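Side-chain contacts in ATP-dependent DNA helicase (Mycobacterium smegmatis, PDB 5V9X), which unwinds RNA:DNA hybrids, moving 3' to 5' along a single-stranded DNA tracking strand at the expense of ATP hydrolysis: residues R487-A490 and P491-T494; M845-I848 and A849-R852. One frame throughout, in Å; residues are numbered along the deposited sequence.

In the fold
Contact 1 (487-494) comes first along the chain and contact 2 (845-852) some 350 residues later; their centres are 37 Å apart, and about 26 Å separates their nearest atoms. They share no helix or sheet. Contact 1 follows helix 479-488 in the winged-helix region and lies against helix 200-213 of the DEAD/DEAH box region. Contact 2 closes helix 838-849 in the DEAD/H-associated region, just before strand 854-859 at the edge of a five-stranded mixed sheet. Both lie where a helix ends, one followed by a type I beta turn and partly buried against helix 200-213, the other closed by a Schellman motif at the surface. They are separate local structures, and neither touches the other.

Contact 1: residues R487-A490 and P491-T494; sequences RRSA and PFAT
The hydroxyl of Ser489 comes to the rim of the Phe492 ring, in the plane of the aromatic group, with OG 3.4 Å from CD2. Its first torsion (chi1 64°) sets OG between the backbone N and the carbonyl carbon of its own residue; there it also bonds to Val486 O, so this small polar side chain can turn back to the preceding helix while meeting an aromatic edge. Arg487 reaches past the turn. Its chain bends at chi3, which lays the guanidinium with one face against Ala493 O, 3.2 Å from Arg487 NH2; no N-H points at the oxygen, so this is a contact rather than a hydrogen bond. Thr494 lies at the edge of the same group. Near the root of the arginine, CA approaches Phe492 O at 3.5 Å in a CA-H...O contact. Within the turn, Ala493 N makes a weak 3.4 Å bond to Ala490 O, which Arg237 also holds. Proline suits the second position of the turn because its ring already fixes phi near the required value. Pro491 and Phe492 both pack on helix 200-213, through Ala203, Ala206 and Leu207, giving these apolar residues a buried place. The arrangement is a type I beta turn from Ala490 to Ala493, reversing the chain after helix 479-488, with the turn packed on helix 200-213 of the DEAD/DEAH box region.

Contact 2: residues M845-I848 and A849-R852; sequences MHKI and AQRR
His846 O accepts the amide of Gln850 at 2.9 Å from its N, the last of the ordinary i to i+4 bonds here; Ala849 N to Met845 O, at 3.0 Å, comes just before it. The two residues joined by that first bond also meet through their side chains. The imidazole, with CG anti to the backbone N (chi1 178°), leans along the helix towards its end, and the extended Gln850 chain rises over one face of it. The amide carbon CD sits 3.2 Å above the ring plane, displaced toward the rim, and the amide is turned 32° from the ring. Gln850 CG completes the overlap as a CH-pi contact, 4.0 Å from the ring centroid of His846. A long, flat-ended glutamine suits this place: its methylenes and amide can lie over a ring while its backbone finishes the helix. Lys847 CG also comes within 4.1 Å of Gln850 OE1. Arg851 takes a left-handed conformation (phi 58°). Arg852 N bonds to Lys847 O at 3.0 Å, and Arg851 N to Ile848 O at 3.3 Å, coming from above the carbonyl plane; these two bonds back into the last turn, with the positive phi, make a Schellman motif. Ile848 directs its branched apolar side chain onto Val756 and Leu853. Helix 838-849 ends here, and a short loop leads on to strand 854-859, which runs parallel to strand 684-691 at the edge of the mixed sheet.

Contact 1: residues R487-A490 and P491-T494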
ATOM      1  N   ARG A 487      -0.154  17.823 -17.561  1.00 54.59           N
ATOM      2  CA  ARG A 487       0.842  17.051 -18.295  1.00 57.83           C
ATOM      3  C   ARG A 487       2.232  17.147 -17.681  1.00 67.01           C
ATOM      4  O   ARG A 487       3.092  16.321 -18.005  1.00 72.94           O
ATOM      5  CB  ARG A 487       0.900  17.500 -19.753  1.00 59.49           C
ATOM      6  CG  ARG A 487      -0.268  17.034 -20.601  1.00 61.40           C
ATOM      7  CD  ARG A 487       0.123  16.994 -22.067  1.00 66.00           C
ATOM      8  NE  ARG A 487       0.220  15.627 -22.573  1.00 67.09           N
ATOM      9  CZ  ARG A 487       0.858  15.290 -23.688  1.00 71.62           C
ATOM     10  NH1 ARG A 487       1.468  16.219 -24.412  1.00 72.88           N
ATOM     11  NH2 ARG A 487       0.893  14.024 -24.078  1.00 77.55           N
ATOM     12  N   ARG A 488       2.481  18.136 -16.817  1.00 63.87           N
ATOM     13  CA  ARG A 488       3.787  18.220 -16.172  1.00 52.24           C
ATOM     14  C   ARG A 488       3.951  17.145 -15.103  1.00 51.61           C
ATOM     15  O   ARG A 488       5.080  16.744 -14.796  1.00 57.20           O
ATOM     16  CB  ARG A 488       3.999  19.614 -15.579  1.00 46.20           C
ATOM     17  CG  ARG A 488       4.481  20.638 -16.595  1.00 47.93           C
ATOM     18  CD  ARG A 488       4.924  21.938 -15.940  1.00 49.80           C
ATOM     19  NE  ARG A 488       3.795  22.764 -15.522  1.00 55.72           N
ATOM     20  CZ  ARG A 488       3.248  23.716 -16.272  1.00 60.42           C
ATOM     21  NH1 ARG A 488       3.726  23.964 -17.484  1.00 64.98           N
ATOM     22  NH2 ARG A 488       2.224  24.420 -15.811  1.00 60.70           N
ATOM     23  N   SER A 489       2.848  16.664 -14.537  1.00 45.80           N
ATOM     24  CA  SER A 489       2.911  15.554 -13.601  1.00 47.76           C
ATOM     25  C   SER A 489       3.294  14.267 -14.333  1.00 51.83           C
ATOM     26  O   SER A 489       3.280  14.185 -15.565  1.00 58.80           O
ATOM     27  CB  SER A 489       1.574  15.379 -12.884  1.00 49.49           C
ATOM     28  OG  SER A 489       0.549  15.017 -13.796  1.00 51.31           O
ATOM     29  N   ALA A 490       3.636  13.249 -13.554  1.00 49.95           N
ATOM     30  CA  ALA A 490       4.041  11.958 -14.100  1.00 55.08           C
ATOM     31  C   ALA A 490       2.865  11.120 -14.609  1.00 59.06           C
ATOM     32  O   ALA A 490       2.955  10.569 -15.714  1.00 59.73           O
ATOM     33  CB  ALA A 490       4.837  11.169 -13.059  1.00 56.01           C
ATOM     34  N   PRO A 491       1.759  10.978 -13.861  1.00 54.74           N
ATOM     35  CA  PRO A 491       0.686  10.079 -14.323  1.00 48.10           C
ATOM     36  C   PRO A 491      -0.065  10.581 -15.545  1.00 46.40           C
ATOM     37  O   PRO A 491      -0.866   9.823 -16.105  1.00 45.71           O
ATOM     38  CB  PRO A 491      -0.253   9.987 -13.111  1.00 48.93           C
ATOM     39  CG  PRO A 491       0.522  10.527 -11.962  1.00 54.39           C
ATOM     40  CD  PRO A 491       1.421  11.557 -12.549  1.00 55.48           C
ATOM     41  N   PHE A 492       0.157  11.824 -15.973  1.00 45.92           N
ATOM     42  CA  PHE A 492      -0.568  12.394 -17.103  1.00 46.73           C
ATOM     43  C   PHE A 492       0.370  12.916 -18.185  1.00 47.61           C
ATOM     44  O   PHE A 492      -0.040  13.736 -19.013  1.00 46.82           O
ATOM     45  CB  PHE A 492      -1.502  13.506 -16.625  1.00 46.36           C
ATOM     46  CG  PHE A 492      -2.523  13.053 -15.617  1.00 44.04           C
ATOM     47  CD1 PHE A 492      -3.728  12.508 -16.028  1.00 46.19           C
ATOM     48  CD2 PHE A 492      -2.278  13.174 -14.260  1.00 40.71           C
ATOM     49  CE1 PHE A 492      -4.669  12.093 -15.106  1.00 38.10           C
ATOM     50  CE2 PHE A 492      -3.214  12.759 -13.330  1.00 41.84           C
ATOM     51  CZ  PHE A 492      -4.412  12.220 -13.755  1.00 45.34           C
ATOM     52  N   ALA A 493       1.620  12.446 -18.202  1.00 49.46           N
ATOM     53  CA  ALA A 493       2.597  12.930 -19.169  1.00 51.18           C
ATOM     54  C   ALA A 493       2.200  12.627 -20.609  1.00 57.84           C
ATOM     55  O   ALA A 493       2.724  13.265 -21.530  1.00 57.02           O
ATOM     56  CB  ALA A 493       3.969  12.323 -18.869  1.00 48.89           C
ATOM     57  N   THR A 494       1.296  11.669 -20.831  1.00 60.66           N
ATOM     58  CA  THR A 494       0.838  11.327 -22.174  1.00 58.82           C
ATOM     59  C   THR A 494      -0.669  11.499 -22.333  1.00 57.60           C
ATOM     60  O   THR A 494      -1.256  10.929 -23.258  1.00 55.58           O
ATOM     61  CB  THR A 494       1.232   9.892 -22.535  1.00 55.03           C
ATOM     62  OG1 THR A 494       0.423   8.973 -21.788  1.00 52.28           O
ATOM     63  CG2 THR A 494       2.703   9.641 -22.228  1.00 52.17           C
TER

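Contact 2: residues M845-I848 and A849-R852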
ATOM      1  N   MET A 845       0.695 -18.072 -20.694  1.00 59.68           N
ATOM      2  CA  MET A 845       0.111 -18.899 -21.744  1.00 55.79           C
ATOM      3  C   MET A 845       1.118 -19.173 -22.853  1.00 55.69           C
ATOM      4  O   MET A 845       1.122 -20.261 -23.443  1.00 55.41           O
ATOM      5  CB  MET A 845      -1.141 -18.229 -22.307  1.00 56.82           C
ATOM      6  CG  MET A 845      -2.273 -18.128 -21.306  1.00 57.44           C
ATOM      7  SD  MET A 845      -2.799 -19.754 -20.728  1.00 61.48           S
ATOM      8  CE  MET A 845      -3.733 -19.303 -19.271  1.00 62.02           C
ATOM      9  N   HIS A 846       1.976 -18.195 -23.154  1.00 56.71           N
ATOM     10  CA  HIS A 846       3.060 -18.427 -24.102  1.00 57.22           C
ATOM     11  C   HIS A 846       3.992 -19.526 -23.609  1.00 57.90           C
ATOM     12  O   HIS A 846       4.423 -20.382 -24.389  1.00 54.94           O
ATOM     13  CB  HIS A 846       3.829 -17.127 -24.341  1.00 58.03           C
ATOM     14  CG  HIS A 846       5.001 -17.273 -25.262  1.00 62.45           C
ATOM     15  ND1 HIS A 846       4.917 -17.913 -26.479  1.00 65.08           N
ATOM     16  CD2 HIS A 846       6.282 -16.851 -25.145  1.00 64.59           C
ATOM     17  CE1 HIS A 846       6.098 -17.884 -27.072  1.00 67.03           C
ATOM     18  NE2 HIS A 846       6.943 -17.246 -26.283  1.00 66.62           N
ATOM     19  N   LYS A 847       4.302 -19.528 -22.308  1.00 57.22           N
ATOM     20  CA  LYS A 847       5.181 -20.553 -21.754  1.00 58.51           C
ATOM     21  C   LYS A 847       4.517 -21.926 -21.768  1.00 57.85           C
ATOM     22  O   LYS A 847       5.185 -22.942 -21.993  1.00 58.68           O
ATOM     23  CB  LYS A 847       5.602 -20.173 -20.332  1.00 57.28           C
ATOM     24  CG  LYS A 847       6.572 -19.003 -20.268  1.00 58.45           C
ATOM     25  CD  LYS A 847       7.106 -18.789 -18.860  1.00 59.43           C
ATOM     26  CE  LYS A 847       8.164 -17.694 -18.836  1.00 65.77           C
ATOM     27  NZ  LYS A 847       8.669 -17.423 -17.462  1.00 68.33           N
ATOM     28  N   ILE A 848       3.206 -21.979 -21.519  1.00 56.68           N
ATOM     29  CA  ILE A 848       2.496 -23.254 -21.576  1.00 56.91           C
ATOM     30  C   ILE A 848       2.469 -23.785 -23.003  1.00 58.66           C
ATOM     31  O   ILE A 848       2.561 -24.997 -23.229  1.00 60.96           O
ATOM     32  CB  ILE A 848       1.077 -23.102 -20.994  1.00 53.87           C
ATOM     33  CG1 ILE A 848       1.147 -22.817 -19.493  1.00 48.58           C
ATOM     34  CG2 ILE A 848       0.246 -24.354 -21.252  1.00 51.23           C
ATOM     35  CD1 ILE A 848      -0.186 -22.454 -18.880  1.00 46.41           C
ATOM     36  N   ALA A 849       2.353 -22.889 -23.989  1.00 57.47           N
ATOM     37  CA  ALA A 849       2.419 -23.314 -25.383  1.00 58.51           C
ATOM     38  C   ALA A 849       3.825 -23.754 -25.769  1.00 58.77           C
ATOM     39  O   ALA A 849       3.987 -24.624 -26.633  1.00 65.38           O
ATOM     40  CB  ALA A 849       1.945 -22.187 -26.301  1.00 56.56           C
ATOM     41  N   GLN A 850       4.848 -23.170 -25.149  1.00 58.78           N
ATOM     42  CA  GLN A 850       6.230 -23.559 -25.397  1.00 64.25           C
ATOM     43  C   GLN A 850       6.609 -24.868 -24.722  1.00 66.76           C
ATOM     44  O   GLN A 850       7.758 -25.303 -24.862  1.00 67.35           O
ATOM     45  CB  GLN A 850       7.182 -22.457 -24.926  1.00 62.55           C
ATOM     46  CG  GLN A 850       7.134 -21.185 -25.755  1.00 64.70           C
ATOM     47  CD  GLN A 850       8.045 -20.106 -25.209  1.00 68.16           C
ATOM     48  OE1 GLN A 850       8.033 -19.815 -24.012  1.00 64.58           O
ATOM     49  NE2 GLN A 850       8.852 -19.514 -26.083  1.00 74.17           N
ATOM     50  N   ARG A 851       5.680 -25.497 -23.998  1.00 67.42           N
ATOM     51  CA  ARG A 851       5.968 -26.681 -23.189  1.00 67.51           C
ATOM     52  C   ARG A 851       7.053 -26.400 -22.152  1.00 66.21           C
ATOM     53  O   ARG A 851       7.737 -27.315 -21.686  1.00 70.23           O
ATOM     54  CB  ARG A 851       6.348 -27.877 -24.066  1.00 71.21           C
ATOM     55  CG  ARG A 851       5.186 -28.431 -24.888  1.00 76.80           C
ATOM     56  CD  ARG A 851       5.653 -29.022 -26.216  1.00 89.10           C
ATOM     57  NE  ARG A 851       6.992 -29.603 -26.137  1.00 96.26           N
ATOM     58  CZ  ARG A 851       8.062 -29.100 -26.747  1.00 96.48           C
ATOM     59  NH1 ARG A 851       7.951 -28.006 -27.491  1.00 92.58           N
ATOM     60  NH2 ARG A 851       9.243 -29.691 -26.621  1.00 96.57           N
ATOM     61  N   ARG A 852       7.215 -25.126 -21.787  1.00 56.93           N
ATOM     62  CA  ARG A 852       8.164 -24.717 -20.762  1.00 58.29           C
ATOM     63  C   ARG A 852       7.522 -24.568 -19.391  1.00 62.76           C
ATOM     64  O   ARG A 852       8.242 -24.516 -18.388  1.00 61.04           O
ATOM     65  CB  ARG A 852       8.839 -23.396 -21.160  1.00 55.84           C
ATOM     66  CG  ARG A 852       9.883 -23.555 -22.257  1.00 58.45           C
ATOM     67  CD  ARG A 852      10.413 -22.218 -22.758  1.00 59.30           C
ATOM     68  NE  ARG A 852      11.498 -22.405 -23.717  1.00 65.64           N
ATOM     69  CZ  ARG A 852      11.960 -21.458 -24.526  1.00 67.57           C
ATOM     70  NH1 ARG A 852      11.427 -20.244 -24.504  1.00 66.17           N
ATOM     71  NH2 ARG A 852      12.953 -21.727 -25.365  1.00 72.13           N
TER